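Local coordinates for zinc uptake regulation protein (Escherichia coli, PDB 4MTD) that represses the zinc-uptake genes znuACB by binding their operator DNA with zinc as cofactor, at a contact of chain A with DNA. Residues are numbered along the deposited sequence; one frame, centred on the assembly and turned at random.

A contact of chain A with DNA. Residues 23, 25, 27-28, 65. With nucleotides of chain B.
Arg28 runs out straight from CG to NE (chi3 177°), with CG anti to its carbonyl carbon, and so lays its guanidinium against the DNA backbone beside the loop that carries Arg23. Arg65, from helix 60-72, instead bends at chi3 (42°), which brings its guanidinium up beside the thymine of DT12. Arg28 NH1 does double duty: it donates to the DA11 phosphate oxygen OP1 at 2.8 Å and to the backbone O of Arg23 at 2.7 Å, both acceptors lying close to the guanidinium plane. The Arg23 carbonyl thus helps hold the guanidinium in this rotation. NE of Arg28 adds a longer salt bridge, 3.9 Å to DT12 OP2. An alanine here removes the donor to the Arg23 carbonyl and would probably loosen the hold on two successive phosphates. Thr25 caps the N-terminus of helix 26-37: OG1 (chi1 60°) accepts the backbone N-H of Arg28 and hydrogen-bonds DT12 OP1 at 2.8 Å. Arg65 NH2 hydrogen-bonds the ester oxygen O5' of DT12 at 3.1 Å, while thymine C6 faces the middle of one guanidinium face, 3.6 Å above its plane, and CZ meets the methyl C7, an oblique contact rather than a parallel stack. Gln27, extended beyond CG, points its amide NE2 at OP2 of DG13, 2.8 Å away and nearly in the amide plane. The contacts clamp three consecutive phosphates of one strand; Arg65 may add to sequence recognition. They seat recognition helix 60-72 of the Fur-family winged-helix domain on the DNA, as the repressor needs to bind its operator.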
# COMPACT_ATOMS: atom_id res chain seq x y z
N ARG A 23 -3.35 16.52 19.93
CA ARG A 23 -2.14 15.91 20.47
C ARG A 23 -0.93 15.98 19.52
O ARG A 23 -0.85 15.25 18.53
CB ARG A 23 -2.42 14.46 20.83
CG ARG A 23 -3.55 14.28 21.83
CD ARG A 23 -3.65 12.85 22.33
NE ARG A 23 -2.39 12.40 22.93
CZ ARG A 23 -2.08 11.13 23.21
NH1 ARG A 23 -2.95 10.14 22.97
NH2 ARG A 23 -0.90 10.84 23.75
N THR A 25 2.18 14.76 19.37
CA THR A 25 2.99 13.69 19.94
C THR A 25 4.47 13.85 19.60
O THR A 25 4.81 14.57 18.67
CB THR A 25 2.55 12.32 19.39
OG1 THR A 25 2.70 12.32 17.96
CG2 THR A 25 1.09 12.05 19.75
N GLN A 27 6.45 11.96 18.05
CA GLN A 27 6.66 11.54 16.68
C GLN A 27 6.27 12.69 15.73
O GLN A 27 7.05 13.10 14.86
CB GLN A 27 5.81 10.30 16.42
CG GLN A 27 6.23 9.48 15.23
CD GLN A 27 5.52 8.14 15.19
OE1 GLN A 27 4.38 8.04 14.74
NE2 GLN A 27 6.19 7.11 15.66
N ARG A 28 5.08 13.25 15.93
CA ARG A 28 4.61 14.38 15.14
C ARG A 28 5.50 15.59 15.30
O ARG A 28 5.77 16.30 14.35
CB ARG A 28 3.17 14.72 15.52
CG ARG A 28 2.19 13.66 15.09
CD ARG A 28 0.81 13.88 15.68
NE ARG A 28 -0.14 12.90 15.19
CZ ARG A 28 -1.33 12.67 15.72
NH1 ARG A 28 -1.76 13.36 16.77
NH2 ARG A 28 -2.12 11.73 15.20
N ARG A 65 1.29 9.10 8.39
CA ARG A 65 0.37 9.48 9.45
C ARG A 65 0.75 10.87 10.01
O ARG A 65 -0.12 11.71 10.15
CB ARG A 65 0.31 8.43 10.57
CG ARG A 65 -0.51 7.20 10.21
CD ARG A 65 -0.40 6.15 11.31
NE ARG A 65 -0.47 6.81 12.62
CZ ARG A 65 0.54 6.92 13.47
NH1 ARG A 65 1.73 6.40 13.22
NH2 ARG A 65 0.33 7.55 14.60
P DA B 11 -4.67 11.11 18.14
OP1 DA B 11 -3.93 12.40 18.20
OP2 DA B 11 -5.59 10.85 17.01
O5' DA B 11 -3.56 9.98 18.26
C5' DA B 11 -2.68 10.01 19.39
C4' DA B 11 -1.73 8.84 19.32
O4' DA B 11 -2.51 7.62 19.36
C3' DA B 11 -0.90 8.77 18.03
O3' DA B 11 0.48 8.93 18.38
C2' DA B 11 -1.27 7.43 17.41
C1' DA B 11 -1.85 6.66 18.58
N9 DA B 11 -2.83 5.63 18.22
C8 DA B 11 -3.98 5.77 17.48
N7 DA B 11 -4.64 4.65 17.31
C5 DA B 11 -3.86 3.70 17.98
C6 DA B 11 -4.02 2.32 18.17
N6 DA B 11 -5.04 1.61 17.69
N1 DA B 11 -3.06 1.68 18.88
C2 DA B 11 -2.03 2.38 19.35
N3 DA B 11 -1.78 3.68 19.24
C4 DA B 11 -2.75 4.30 18.53
P DT B 12 1.63 8.85 17.26
OP1 DT B 12 2.83 9.56 17.79
OP2 DT B 12 1.06 9.23 15.95
O5' DT B 12 1.98 7.30 17.25
C5' DT B 12 2.40 6.66 18.47
C4' DT B 12 2.50 5.18 18.27
O4' DT B 12 1.21 4.65 17.91
C3' DT B 12 3.46 4.76 17.14
O3' DT B 12 4.57 4.09 17.74
C2' DT B 12 2.61 3.88 16.23
C1' DT B 12 1.42 3.51 17.10
N1 DT B 12 0.15 3.23 16.38
C2 DT B 12 -0.34 1.94 16.41
O2 DT B 12 0.23 1.02 16.96
N3 DT B 12 -1.53 1.77 15.75
C4 DT B 12 -2.26 2.74 15.08
O4 DT B 12 -3.32 2.44 14.53
C5 DT B 12 -1.69 4.07 15.10
C7 DT B 12 -2.42 5.17 14.41
C6 DT B 12 -0.53 4.24 15.75
P DG B 13 5.81 3.64 16.86
OP1 DG B 13 7.03 3.76 17.69
OP2 DG B 13 5.74 4.34 15.56
O5' DG B 13 5.50 2.09 16.60
C5' DG B 13 5.11 1.23 17.68
C4' DG B 13 4.70 -0.13 17.17
O4' DG B 13 3.38 -0.07 16.58
C3' DG B 13 5.62 -0.74 16.12
O3' DG B 13 5.88 -2.07 16.57
C2' DG B 13 4.79 -0.69 14.84
C1' DG B 13 3.37 -0.79 15.36
N9 DG B 13 2.32 -0.21 14.52
C8 DG B 13 2.14 1.11 14.21
N7 DG B 13 1.09 1.33 13.48
C5 DG B 13 0.53 0.08 13.29
C6 DG B 13 -0.64 -0.31 12.58
O6 DG B 13 -1.43 0.39 11.95
N1 DG B 13 -0.83 -1.69 12.65
C2 DG B 13 -0.03 -2.57 13.32
N2 DG B 13 -0.39 -3.86 13.26
N3 DG B 13 1.05 -2.22 13.99
C4 DG B 13 1.27 -0.89 13.94